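Local atomic coordinates of dephospho-CoA kinase (Mycobacterium paratuberculosis, PDB entry 6N39), a protein that probably phosphorylates the 3'-hydroxyl group of dephospho-coenzyme A with ATP, the last step of coenzyme A biosynthesis. Residues Q233-R238 / R337-H342; G244-R249 / D283-P288; V253-L258 / P262-K267; D271-V276 / Q352-F357. One frame throughout, in Å; residues are numbered along the deposited sequence.

Contact 1: Q233-R238 / R337-H342; sequences QRIVNR and RPTNVH
Arg337 touches Ile235 through its aliphatic part and presents the edge of its flat guanidinium to its own backbone. NE and NH2 both point in plane at Pro338 O. Arg337 NE to Pro338 O is 3.0 Å, and the donor comes from above the carbonyl plane. Arg337 NH2 to the same Pro338 O is 2.9 Å and lies in that plane on a lone pair. This side-on grip, with further bonds from the guanidinium to Gln231 and Asp268, fixes the rotation of the group. Arg337 CG lies 4.1 Å from Ile235 CD1. Beyond it the chain bends at chi2 and chi3 and folds the guanidinium back to the backbone.

The main touch is van der Waals packing. Ile235 and Thr339 meet tip to tip, with Ile235 CD1 3.7 Å from Thr339 OG1 and 4.0 Å from Thr339 CG2. Thr339 OG1 sits beside the backbone N (chi1 -48°) and CG2 is anti to it; both branches face the isoleucine. The hydroxyl is still satisfied, because Thr339 OG1 donates to Arg337 O at 2.7 Å.

Helix 228-243 packs here on one face of the mixed sheet of the UPF0157 region. Ile235 also rests on Ile270 and Ile272 of strand 270-276, the neighbour of strand 339-345.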
loop_
_atom_site.group_PDB
_atom_site.type_symbol
_atom_site.label_atom_id
_atom_site.label_comp_id
_atom_site.label_asym_id
_atom_site.label_seq_id
_atom_site.Cartn_x
_atom_site.Cartn_y
_atom_site.Cartn_z
ATOM N N GLN A 233 -2.701 -6.671 -4.698
ATOM C CA GLN A 233 -1.447 -6.382 -5.397
ATOM C C GLN A 233 -0.788 -5.138 -4.816
ATOM O O GLN A 233 0.439 -5.102 -4.632
ATOM C CB GLN A 233 -1.683 -6.209 -6.900
ATOM C CG GLN A 233 -0.386 -6.186 -7.731
ATOM C CD GLN A 233 0.431 -7.476 -7.566
ATOM O OE1 GLN A 233 -0.018 -8.558 -7.948
ATOM N NE2 GLN A 233 1.629 -7.359 -6.991
ATOM N N ARG A 234 -1.588 -4.112 -4.492
ATOM C CA ARG A 234 -0.995 -2.937 -3.853
ATOM C C ARG A 234 -0.318 -3.325 -2.549
ATOM O O ARG A 234 0.808 -2.883 -2.266
ATOM C CB ARG A 234 -2.044 -1.851 -3.603
ATOM C CG ARG A 234 -2.566 -1.264 -4.881
ATOM C CD ARG A 234 -3.380 -0.019 -4.623
ATOM N NE ARG A 234 -4.693 -0.306 -4.085
ATOM C CZ ARG A 234 -5.786 -0.479 -4.823
ATOM N NH1 ARG A 234 -5.728 -0.400 -6.146
ATOM N NH2 ARG A 234 -6.949 -0.718 -4.236
ATOM N N ILE A 235 -0.968 -4.200 -1.771
ATOM C CA ILE A 235 -0.417 -4.591 -0.473
ATOM C C ILE A 235 0.864 -5.418 -0.650
ATOM O O ILE A 235 1.869 -5.193 0.033
ATOM C CB ILE A 235 -1.480 -5.351 0.342
ATOM C CG1 ILE A 235 -2.657 -4.427 0.678
ATOM C CG2 ILE A 235 -0.851 -5.955 1.600
ATOM C CD1 ILE A 235 -3.968 -5.178 1.094
ATOM N N VAL A 236 0.828 -6.400 -1.550
ATOM C CA VAL A 236 1.985 -7.249 -1.827
ATOM C C VAL A 236 3.185 -6.396 -2.217
ATOM O O VAL A 236 4.292 -6.594 -1.705
ATOM C CB VAL A 236 1.653 -8.276 -2.929
ATOM C CG1 VAL A 236 2.951 -8.907 -3.488
ATOM C CG2 VAL A 236 0.699 -9.365 -2.401
ATOM N N ASN A 237 2.984 -5.435 -3.132
ATOM C CA ASN A 237 4.094 -4.581 -3.551
ATOM C C ASN A 237 4.632 -3.775 -2.378
ATOM O O ASN A 237 5.854 -3.664 -2.188
ATOM C CB ASN A 237 3.649 -3.640 -4.678
ATOM C CG ASN A 237 3.412 -4.366 -5.990
ATOM O OD1 ASN A 237 3.807 -5.520 -6.158
ATOM N ND2 ASN A 237 2.766 -3.684 -6.939
ATOM N N ARG A 238 3.721 -3.181 -1.590
ATOM C CA ARG A 238 4.117 -2.370 -0.440
ATOM C C ARG A 238 4.943 -3.183 0.557
ATOM O O ARG A 238 5.947 -2.698 1.102
ATOM C CB ARG A 238 2.860 -1.801 0.235
ATOM C CG ARG A 238 3.110 -1.034 1.528
ATOM C CD ARG A 238 1.772 -0.541 2.180
ATOM N NE ARG A 238 0.978 0.248 1.231
ATOM C CZ ARG A 238 -0.320 0.066 0.981
ATOM N NH1 ARG A 238 -1.029 -0.847 1.664
ATOM N NH2 ARG A 238 -0.916 0.822 0.062
ATOM N N ARG A 337 -8.989 -0.638 4.963
ATOM C CA ARG A 337 -8.510 -1.863 4.314
ATOM C C ARG A 337 -7.936 -2.820 5.354
ATOM O O ARG A 337 -6.715 -3.047 5.423
ATOM C CB ARG A 337 -7.467 -1.524 3.243
ATOM C CG ARG A 337 -6.928 -2.737 2.430
ATOM C CD ARG A 337 -8.042 -3.584 1.799
ATOM N NE ARG A 337 -8.626 -4.527 2.764
ATOM C CZ ARG A 337 -9.834 -5.062 2.631
ATOM N NH1 ARG A 337 -10.591 -4.752 1.571
ATOM N NH2 ARG A 337 -10.303 -5.882 3.562
ATOM N N PRO A 338 -8.792 -3.423 6.178
ATOM C CA PRO A 338 -8.309 -4.460 7.097
ATOM C C PRO A 338 -7.520 -5.531 6.357
ATOM O O PRO A 338 -7.930 -6.017 5.295
ATOM C CB PRO A 338 -9.596 -5.015 7.715
ATOM C CG PRO A 338 -10.577 -3.857 7.634
ATOM C CD PRO A 338 -10.242 -3.190 6.313
ATOM N N THR A 339 -6.376 -5.896 6.939
ATOM C CA THR A 339 -5.372 -6.759 6.329
ATOM C C THR A 339 -4.641 -7.505 7.439
ATOM O O THR A 339 -4.187 -6.875 8.396
ATOM C CB THR A 339 -4.332 -5.936 5.536
ATOM O OG1 THR A 339 -4.972 -4.992 4.674
ATOM C CG2 THR A 339 -3.408 -6.831 4.728
ATOM N N ASN A 340 -4.496 -8.817 7.300
ATOM C CA ASN A 340 -3.615 -9.606 8.153
ATOM C C ASN A 340 -2.334 -9.931 7.399
ATOM O O ASN A 340 -2.381 -10.327 6.236
ATOM C CB ASN A 340 -4.277 -10.923 8.583
ATOM C CG ASN A 340 -5.471 -10.716 9.446
ATOM O OD1 ASN A 340 -5.506 -9.800 10.265
ATOM N ND2 ASN A 340 -6.471 -11.580 9.286
ATOM N N VAL A 341 -1.189 -9.776 8.059
ATOM C CA VAL A 341 0.101 -10.062 7.438
ATOM C C VAL A 341 0.789 -11.122 8.289
ATOM O O VAL A 341 1.372 -10.814 9.335
ATOM C CB VAL A 341 0.972 -8.806 7.296
ATOM C CG1 VAL A 341 2.323 -9.145 6.663
ATOM C CG2 VAL A 341 0.266 -7.757 6.441
ATOM N N HIS A 342 0.727 -12.372 7.847
ATOM C CA HIS A 342 1.364 -13.485 8.541
ATOM C C HIS A 342 2.815 -13.587 8.087
ATOM O O HIS A 342 3.093 -13.561 6.889
ATOM C CB HIS A 342 0.630 -14.802 8.240
ATOM C CG HIS A 342 -0.856 -14.737 8.441
ATOM N ND1 HIS A 342 -1.464 -15.120 9.617
ATOM C CD2 HIS A 342 -1.855 -14.357 7.610
ATOM C CE1 HIS A 342 -2.774 -14.961 9.510
ATOM N NE2 HIS A 342 -3.038 -14.497 8.302
#

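Contact 2: G244-R249 / D283-P288; sequences GHRALR and DELVEP
Arg246 reaches over to Glu284 and Leu285 with a side chain extended from CG to NE. CB points toward the 283-288 segment. Arg246 CG lies against one face of the His245 ring, 3.4 Å above its plane and near the rim. Arg246 CD passes the leucine, 3.8 Å from Leu285 CD2, and the two side chains run past each other in opposite directions. Arg246 NE makes the polar link, a salt bridge of 2.7 Å to Glu284 OE1. The bond is almost straight (169°) and uses the anti lone pair of OE1. The oxygen lies close to the guanidinium plane, but the carboxylate plane stands at 87° to it; Arg246 NE makes the one bond. Arg246 NH2 stays 3.5 Å from the same Glu284 OE1.

At CZ both faces of the flat group have a neighbour. His245 CE1 lies over the centre of one face; the backbone Glu284 O lies more loosely over the other. NH1 turns back to a weak bond with Ser243 O.

A water joins the histidine to the same carboxylate. It donates to Glu284 OE1 at 2.7 Å and lies 2.8 Å from His245 NE2, in the plane of the ring.

The arrangement is a single-nitrogen Arg-Glu salt bridge at the protein surface. It ties the loop between helix 228-243 and strand 249-253 to the junction of helices 279-284 and 286-291 in the GrpB-type domain.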
loop_
_atom_site.group_PDB
_atom_site.type_symbol
_atom_site.label_atom_id
_atom_site.label_comp_id
_atom_site.label_asym_id
_atom_site.label_seq_id
_atom_site.Cartn_x
_atom_site.Cartn_y
_atom_site.Cartn_z
ATOM N N GLY A 244 12.459 -5.407 2.080
ATOM C CA GLY A 244 13.856 -5.275 1.687
ATOM C C GLY A 244 14.414 -6.585 1.182
ATOM O O GLY A 244 13.900 -7.102 0.197
ATOM N N HIS A 245 15.449 -7.138 1.833
ATOM C CA HIS A 245 16.018 -8.433 1.471
ATOM C C HIS A 245 15.372 -9.597 2.215
ATOM O O HIS A 245 15.674 -10.752 1.909
ATOM C CB HIS A 245 17.524 -8.466 1.781
ATOM C CG HIS A 245 17.823 -8.425 3.249
ATOM N ND1 HIS A 245 17.610 -7.298 4.018
ATOM C CD2 HIS A 245 18.279 -9.379 4.096
ATOM C CE1 HIS A 245 17.951 -7.552 5.269
ATOM N NE2 HIS A 245 18.364 -8.804 5.343
ATOM N N ARG A 246 14.514 -9.324 3.189
ATOM C CA ARG A 246 14.060 -10.351 4.114
ATOM C C ARG A 246 12.859 -11.140 3.619
ATOM O O ARG A 246 12.602 -12.221 4.156
ATOM C CB ARG A 246 13.727 -9.726 5.469
ATOM C CG ARG A 246 14.943 -9.067 6.160
ATOM C CD ARG A 246 14.472 -8.373 7.444
ATOM N NE ARG A 246 15.464 -7.489 8.040
ATOM C CZ ARG A 246 15.629 -6.222 7.682
ATOM N NH1 ARG A 246 14.880 -5.702 6.710
ATOM N NH2 ARG A 246 16.553 -5.494 8.275
ATOM N N ALA A 247 12.120 -10.651 2.619
ATOM C CA ALA A 247 10.974 -11.392 2.093
ATOM C C ALA A 247 11.443 -12.303 0.969
ATOM O O ALA A 247 11.728 -11.838 -0.137
ATOM C CB ALA A 247 9.882 -10.450 1.598
ATOM N N LEU A 248 11.517 -13.603 1.249
ATOM C CA LEU A 248 11.803 -14.556 0.188
ATOM C C LEU A 248 10.668 -14.595 -0.832
ATOM O O LEU A 248 10.911 -14.774 -2.024
ATOM C CB LEU A 248 12.051 -15.937 0.784
ATOM C CG LEU A 248 13.120 -15.953 1.886
ATOM C CD1 LEU A 248 13.427 -17.381 2.287
ATOM C CD2 LEU A 248 14.393 -15.248 1.427
ATOM N N ARG A 249 9.428 -14.451 -0.379
ATOM C CA ARG A 249 8.283 -14.331 -1.275
ATOM C C ARG A 249 7.140 -13.746 -0.466
ATOM O O ARG A 249 7.144 -13.791 0.771
ATOM C CB ARG A 249 7.886 -15.676 -1.914
ATOM C CG ARG A 249 7.564 -16.794 -0.929
ATOM C CD ARG A 249 7.254 -18.136 -1.655
ATOM N NE ARG A 249 5.965 -18.071 -2.339
ATOM C CZ ARG A 249 5.488 -19.003 -3.156
ATOM N NH1 ARG A 249 6.172 -20.121 -3.388
ATOM N NH2 ARG A 249 4.308 -18.819 -3.733
ATOM N N ASP A 283 11.604 -10.906 13.187
ATOM C CA ASP A 283 11.665 -9.914 14.254
ATOM C C ASP A 283 12.357 -8.640 13.782
ATOM O O ASP A 283 12.053 -7.549 14.282
ATOM C CB ASP A 283 12.358 -10.513 15.488
ATOM C CG ASP A 283 11.430 -11.457 16.271
ATOM O OD1 ASP A 283 10.194 -11.360 16.111
ATOM O OD2 ASP A 283 11.920 -12.280 17.060
ATOM N N GLU A 284 13.266 -8.752 12.806
ATOM C CA GLU A 284 13.835 -7.548 12.201
ATOM C C GLU A 284 12.793 -6.749 11.421
ATOM O O GLU A 284 13.030 -5.577 11.103
ATOM C CB GLU A 284 14.997 -7.913 11.262
ATOM C CG GLU A 284 16.247 -8.434 11.959
ATOM C CD GLU A 284 17.362 -8.823 10.974
ATOM O OE1 GLU A 284 17.198 -8.641 9.741
ATOM O OE2 GLU A 284 18.402 -9.314 11.440
ATOM N N LEU A 285 11.668 -7.363 11.066
ATOM C CA LEU A 285 10.683 -6.611 10.276
ATOM C C LEU A 285 9.771 -5.654 11.075
ATOM O O LEU A 285 8.915 -4.998 10.466
ATOM C CB LEU A 285 9.809 -7.583 9.484
ATOM C CG LEU A 285 10.553 -8.229 8.301
ATOM C CD1 LEU A 285 9.700 -9.342 7.686
ATOM C CD2 LEU A 285 10.870 -7.183 7.243
ATOM N N VAL A 286 9.909 -5.521 12.396
ATOM C CA VAL A 286 8.890 -4.797 13.171
ATOM C C VAL A 286 8.834 -3.325 12.770
ATOM O O VAL A 286 7.763 -2.786 12.463
ATOM C CB VAL A 286 9.142 -4.950 14.684
ATOM C CG1 VAL A 286 8.304 -3.943 15.482
ATOM C CG2 VAL A 286 8.838 -6.372 15.121
ATOM N N GLU A 287 9.980 -2.649 12.770
ATOM C CA GLU A 287 9.967 -1.219 12.453
ATOM C C GLU A 287 9.604 -0.935 10.996
ATOM O O GLU A 287 8.799 -0.019 10.750
ATOM C CB GLU A 287 11.312 -0.583 12.822
ATOM C CG GLU A 287 11.562 -0.475 14.325
ATOM C CD GLU A 287 10.444 0.258 15.061
ATOM O OE1 GLU A 287 9.691 -0.400 15.813
ATOM O OE2 GLU A 287 10.315 1.491 14.882
ATOM N N PRO A 288 10.161 -1.623 9.994
ATOM C CA PRO A 288 9.766 -1.267 8.620
ATOM C C PRO A 288 8.312 -1.614 8.320
ATOM O O PRO A 288 7.668 -0.891 7.554
ATOM C CB PRO A 288 10.755 -2.035 7.725
ATOM C CG PRO A 288 11.485 -2.990 8.595
ATOM C CD PRO A 288 11.305 -2.560 10.035
HETATM O O HOH W 1 18.844 -9.875 7.929
#

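Contact 3: V253-L258 / P262-K267; sequences VGSTAL and PDFAAK. With ACT (acetate ion), chain C; ACT (acetate ion), chain G.
Phe264, Ser255 and Ala266 have the most surface buried here. Phe264 swings its ring toward the 253-258 turn, with CG anti to the backbone N (chi1 -166°). Leu258 crosses it at about a right angle and sets Leu258 CD1 3.7 Å from Phe264 CE2. Ser255 OG comes in at the edge of the same ring, 4.2 Å from Phe264 CZ, near the ring plane.

Ser255 CB faces Ala266 CB at 3.6 Å. The polar end of the serine has other partners. Ser255 OG donates to O of one acetate (chain C) at 2.7 Å and is also bonded to Lys375. Ser255 N donates to OXT of that acetate at 3.0 Å, so backbone and side chain grip its two oxygens. A second acetate (chain G) takes its bond from Lys267 N, 2.9 Å to OXT and nearly straight (166°). Between them the acetates also bond Tyr371, Lys375, Tyr389 and Lys393.

The acetates probably come from the crystallisation liquor. The Gly254-Ser255 pair after strand 249-253 resembles the Gly-Ser motif of the nucleotidyltransferase fold, to whose clan the GrpB family belongs. Apolar packing joins the two segments, and N-H groups, hydroxyls and lysines gather round the acetates. That chemistry is consistent with a pocket suited to small anions.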
loop_
_atom_site.group_PDB
_atom_site.type_symbol
_atom_site.label_atom_id
_atom_site.label_comp_id
_atom_site.label_asym_id
_atom_site.label_seq_id
_atom_site.Cartn_x
_atom_site.Cartn_y
_atom_site.Cartn_z
ATOM N N VAL A 253 -3.134 -14.835 0.284
ATOM C CA VAL A 253 -3.613 -16.143 0.715
ATOM C C VAL A 253 -5.010 -15.994 1.314
ATOM O O VAL A 253 -5.557 -14.896 1.402
ATOM C CB VAL A 253 -2.650 -16.806 1.721
ATOM C CG1 VAL A 253 -1.278 -17.031 1.069
ATOM C CG2 VAL A 253 -2.506 -15.917 2.970
ATOM N N GLY A 254 -5.574 -17.115 1.748
ATOM C CA GLY A 254 -6.846 -17.069 2.435
ATOM C C GLY A 254 -8.020 -16.912 1.485
ATOM O O GLY A 254 -7.898 -16.991 0.256
ATOM N N SER A 255 -9.191 -16.672 2.085
ATOM C CA SER A 255 -10.441 -16.711 1.322
ATOM C C SER A 255 -10.528 -15.611 0.271
ATOM O O SER A 255 -11.160 -15.818 -0.774
ATOM C CB SER A 255 -11.647 -16.600 2.253
ATOM O OG SER A 255 -11.982 -17.853 2.808
ATOM N N THR A 256 -9.941 -14.431 0.526
ATOM C CA THR A 256 -10.029 -13.384 -0.489
ATOM C C THR A 256 -9.126 -13.653 -1.683
ATOM O O THR A 256 -9.256 -12.950 -2.686
ATOM C CB THR A 256 -9.711 -11.981 0.075
ATOM O OG1 THR A 256 -8.343 -11.894 0.468
ATOM C CG2 THR A 256 -10.614 -11.631 1.270
ATOM N N ALA A 257 -8.255 -14.666 -1.623
ATOM C CA ALA A 257 -7.401 -15.022 -2.754
ATOM C C ALA A 257 -8.026 -16.046 -3.696
ATOM O O ALA A 257 -7.437 -16.346 -4.739
ATOM C CB ALA A 257 -6.052 -15.561 -2.262
ATOM N N LEU A 258 -9.186 -16.597 -3.367
ATOM C CA LEU A 258 -9.818 -17.548 -4.271
ATOM C C LEU A 258 -10.397 -16.833 -5.492
ATOM O O LEU A 258 -10.764 -15.658 -5.414
ATOM C CB LEU A 258 -10.921 -18.312 -3.552
ATOM C CG LEU A 258 -10.442 -19.083 -2.318
ATOM C CD1 LEU A 258 -11.607 -19.771 -1.628
ATOM C CD2 LEU A 258 -9.370 -20.091 -2.710
ATOM N N PRO A 262 -19.484 -15.480 -7.172
ATOM C CA PRO A 262 -20.532 -14.744 -6.443
ATOM C C PRO A 262 -21.322 -15.603 -5.466
ATOM O O PRO A 262 -21.922 -15.058 -4.530
ATOM C CB PRO A 262 -21.430 -14.203 -7.568
ATOM C CG PRO A 262 -21.142 -15.079 -8.748
ATOM C CD PRO A 262 -19.695 -15.448 -8.629
ATOM N N ASP A 263 -21.344 -16.921 -5.649
ATOM C CA ASP A 263 -22.028 -17.810 -4.722
ATOM C C ASP A 263 -21.176 -18.164 -3.509
ATOM O O ASP A 263 -21.663 -18.880 -2.626
ATOM C CB ASP A 263 -22.463 -19.084 -5.450
ATOM C CG ASP A 263 -23.397 -18.800 -6.620
ATOM O OD1 ASP A 263 -24.317 -17.965 -6.474
ATOM O OD2 ASP A 263 -23.208 -19.411 -7.693
ATOM N N PHE A 264 -19.928 -17.690 -3.454
ATOM C CA PHE A 264 -19.047 -17.843 -2.306
ATOM C C PHE A 264 -19.222 -16.634 -1.377
ATOM O O PHE A 264 -20.050 -15.752 -1.624
ATOM C CB PHE A 264 -17.601 -18.013 -2.788
ATOM C CG PHE A 264 -16.641 -18.510 -1.732
ATOM C CD1 PHE A 264 -16.817 -19.751 -1.137
ATOM C CD2 PHE A 264 -15.554 -17.740 -1.351
ATOM C CE1 PHE A 264 -15.934 -20.208 -0.170
ATOM C CE2 PHE A 264 -14.664 -18.188 -0.383
ATOM C CZ PHE A 264 -14.854 -19.423 0.208
ATOM N N ALA A 265 -18.432 -16.576 -0.303
ATOM C CA ALA A 265 -18.555 -15.517 0.693
ATOM C C ALA A 265 -17.372 -15.586 1.643
ATOM O O ALA A 265 -16.832 -16.668 1.899
ATOM C CB ALA A 265 -19.873 -15.634 1.477
ATOM N N ALA A 266 -16.978 -14.425 2.166
ATOM C CA ALA A 266 -15.798 -14.357 3.015
ATOM C C ALA A 266 -15.873 -13.118 3.894
ATOM O O ALA A 266 -16.585 -12.160 3.591
ATOM C CB ALA A 266 -14.505 -14.333 2.192
ATOM N N LYS A 267 -15.134 -13.166 4.998
ATOM C CA LYS A 267 -14.916 -11.983 5.818
ATOM C C LYS A 267 -14.075 -10.973 5.030
ATOM O O LYS A 267 -13.170 -11.352 4.283
ATOM C CB LYS A 267 -14.218 -12.415 7.108
ATOM C CG LYS A 267 -14.269 -11.452 8.265
ATOM C CD LYS A 267 -13.446 -12.010 9.429
ATOM C CE LYS A 267 -13.188 -10.957 10.500
ATOM N NZ LYS A 267 -12.048 -11.336 11.386
HETATM C C ACT C . -9.207 -18.031 5.202
HETATM O O ACT C . -10.227 -18.564 4.675
HETATM O OXT ACT C . -8.782 -16.857 5.052
HETATM C CH3 ACT C . -8.363 -18.939 6.196
HETATM C C ACT G . -13.260 -16.131 6.505
HETATM O O ACT G . -13.888 -16.536 7.542
HETATM O OXT ACT G . -13.715 -15.671 5.395
HETATM C CH3 ACT G . -11.695 -16.213 6.590
#

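Contact 4: D271-V276 / Q352-F357; sequences DIQITV and QFALLF
Gln273 stands out from its strand toward helix 349-363 and crosses Leu355 at about a right angle. CG is anti to the backbone N (chi1 179°) and the chain stays extended beyond it, so the amide reaches the helix surface. Its two ends meet different residues. Gln273 OE1 lies 3.4 Å from Ala354 CB, and Gln273 NE2 lies 3.9 Å from Leu355 CG and 4.0 Å from Leu355 CD2. These are packing contacts. The polar atoms are satisfied by neighbours: OE1 accepts from Arg344 NH1, and NE2 donates to Gln351 O, just before the segment on the same helix. Bonds at both ends hold the buried amide in its rotation.

The strand is an inner one of the mixed sheet, between strands 249-253 and 339-345, in a domain assigned to the nucleotidyltransferase clan. Helix 349-363 packs on the face that carries Gln273. Ile272 and Ile274 point to the other face, where helix 228-243 lies.

Ala354 is the residue nearest the strand, with Ala354 CA 7.6 Å from Gln273 CA. Its side chain is also about 4 Å from a bound acetate. Leu355 also touches Arg249 and Asp251 of the neighbouring strand 249-253.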
loop_
_atom_site.group_PDB
_atom_site.type_symbol
_atom_site.label_atom_id
_atom_site.label_comp_id
_atom_site.label_asym_id
_atom_site.label_seq_id
_atom_site.Cartn_x
_atom_site.Cartn_y
_atom_site.Cartn_z
ATOM N N ASP A 271 -5.751 -11.444 3.610
ATOM C CA ASP A 271 -4.615 -12.121 4.235
ATOM C C ASP A 271 -3.438 -12.181 3.277
ATOM O O ASP A 271 -3.598 -12.569 2.111
ATOM C CB ASP A 271 -4.972 -13.540 4.680
ATOM C CG ASP A 271 -5.974 -13.545 5.809
ATOM O OD1 ASP A 271 -7.179 -13.428 5.521
ATOM O OD2 ASP A 271 -5.541 -13.661 6.972
ATOM N N ILE A 272 -2.256 -11.844 3.799
ATOM C CA ILE A 272 -0.990 -11.886 3.080
ATOM C C ILE A 272 -0.008 -12.723 3.886
ATOM O O ILE A 272 0.031 -12.618 5.112
ATOM C CB ILE A 272 -0.395 -10.474 2.896
ATOM C CG1 ILE A 272 -1.408 -9.519 2.258
ATOM C CG2 ILE A 272 0.905 -10.575 2.091
ATOM C CD1 ILE A 272 -1.819 -9.924 0.818
ATOM N N GLN A 273 0.817 -13.521 3.214
ATOM C CA GLN A 273 1.919 -14.194 3.893
ATOM C C GLN A 273 3.246 -13.672 3.357
ATOM O O GLN A 273 3.482 -13.697 2.146
ATOM C CB GLN A 273 1.844 -15.716 3.711
ATOM C CG GLN A 273 3.014 -16.431 4.390
ATOM C CD GLN A 273 2.908 -17.933 4.309
ATOM O OE1 GLN A 273 2.484 -18.585 5.270
ATOM N NE2 GLN A 273 3.298 -18.506 3.156
ATOM N N ILE A 274 4.108 -13.215 4.261
ATOM C CA ILE A 274 5.517 -12.977 3.973
ATOM C C ILE A 274 6.298 -14.204 4.427
ATOM O O ILE A 274 6.251 -14.572 5.616
ATOM C CB ILE A 274 6.030 -11.718 4.691
ATOM C CG1 ILE A 274 5.199 -10.481 4.307
ATOM C CG2 ILE A 274 7.512 -11.514 4.392
ATOM C CD1 ILE A 274 5.574 -9.235 5.133
ATOM N N THR A 275 7.014 -14.836 3.494
ATOM C CA THR A 275 7.896 -15.946 3.817
ATOM C C THR A 275 9.288 -15.405 4.124
ATOM O O THR A 275 9.850 -14.658 3.318
ATOM C CB THR A 275 7.956 -16.951 2.654
ATOM O OG1 THR A 275 6.670 -17.556 2.468
ATOM C CG2 THR A 275 8.954 -18.044 2.950
ATOM N N VAL A 276 9.834 -15.764 5.290
ATOM C CA VAL A 276 11.163 -15.318 5.704
ATOM C C VAL A 276 12.031 -16.542 5.937
ATOM O O VAL A 276 11.560 -17.679 5.913
ATOM C CB VAL A 276 11.134 -14.427 6.968
ATOM C CG1 VAL A 276 10.322 -13.153 6.703
ATOM C CG2 VAL A 276 10.536 -15.203 8.169
ATOM N N GLN A 352 3.786 -23.589 4.433
ATOM C CA GLN A 352 3.379 -24.386 3.277
ATOM C C GLN A 352 1.860 -24.441 3.160
ATOM O O GLN A 352 1.304 -24.274 2.068
ATOM C CB GLN A 352 3.970 -25.788 3.402
ATOM C CG GLN A 352 5.495 -25.776 3.471
ATOM C CD GLN A 352 6.104 -25.911 2.107
ATOM O OE1 GLN A 352 5.910 -26.929 1.446
ATOM N NE2 GLN A 352 6.832 -24.878 1.654
ATOM N N PHE A 353 1.179 -24.639 4.291
ATOM C CA PHE A 353 -0.267 -24.805 4.281
ATOM C C PHE A 353 -0.980 -23.544 3.800
ATOM O O PHE A 353 -2.007 -23.642 3.119
ATOM C CB PHE A 353 -0.760 -25.199 5.681
ATOM C CG PHE A 353 -2.224 -25.510 5.724
ATOM C CD1 PHE A 353 -2.783 -26.391 4.789
ATOM C CD2 PHE A 353 -3.049 -24.925 6.683
ATOM C CE1 PHE A 353 -4.137 -26.684 4.809
ATOM C CE2 PHE A 353 -4.403 -25.230 6.724
ATOM C CZ PHE A 353 -4.954 -26.109 5.783
ATOM N N ALA A 354 -0.471 -22.353 4.147
ATOM C CA ALA A 354 -1.149 -21.131 3.698
ATOM C C ALA A 354 -1.209 -21.048 2.170
ATOM O O ALA A 354 -2.209 -20.579 1.598
ATOM C CB ALA A 354 -0.456 -19.890 4.280
ATOM N N LEU A 355 -0.152 -21.497 1.489
ATOM C CA LEU A 355 -0.137 -21.513 0.023
ATOM C C LEU A 355 -0.980 -22.668 -0.532
ATOM O O LEU A 355 -1.762 -22.506 -1.505
ATOM C CB LEU A 355 1.321 -21.615 -0.455
ATOM C CG LEU A 355 2.288 -20.503 0.007
ATOM C CD1 LEU A 355 3.715 -20.792 -0.406
ATOM C CD2 LEU A 355 1.883 -19.124 -0.547
ATOM N N LEU A 356 -0.845 -23.838 0.106
ATOM C CA LEU A 356 -1.565 -25.021 -0.354
ATOM C C LEU A 356 -3.075 -24.813 -0.276
ATOM O O LEU A 356 -3.809 -25.261 -1.155
ATOM C CB LEU A 356 -1.151 -26.240 0.478
ATOM C CG LEU A 356 -1.984 -27.517 0.288
ATOM C CD1 LEU A 356 -1.946 -27.991 -1.172
ATOM C CD2 LEU A 356 -1.533 -28.674 1.227
ATOM N N PHE A 357 -3.555 -24.186 0.797
ATOM C CA PHE A 357 -4.993 -24.043 1.028
ATOM C C PHE A 357 -5.657 -23.319 -0.131
ATOM O O PHE A 357 -6.710 -23.749 -0.631
ATOM C CB PHE A 357 -5.191 -23.299 2.361
ATOM C CG PHE A 357 -6.617 -23.224 2.856
ATOM C CD1 PHE A 357 -7.258 -24.336 3.372
ATOM C CD2 PHE A 357 -7.286 -22.013 2.860
ATOM C CE1 PHE A 357 -8.558 -24.249 3.852
ATOM C CE2 PHE A 357 -8.572 -21.914 3.353
ATOM C CZ PHE A 357 -9.210 -23.038 3.846
#

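Overall arrangement
All four contacts lie in the C-terminal UPF0157 region, which is involved in proper folding of the full-length enzyme. Contacts 1 and 4 have centres about 13 Å apart and pack helices on opposite faces of one mixed sheet: helix 228-243 on one, helix 349-363 on the other. Strands 270-276 and 339-345 pair between them. Contacts 2 and 3 lie near opposite ends of strand 249-253, about 27 Å apart between centres. Both adjoin strand 270-276 through backbone bonds. Along the chain, contact 3 is nested within contact 2, and both within contact 1. Contact 4 crosses contacts 1 and 2, so distant parts of the sequence interlock in one compact domain.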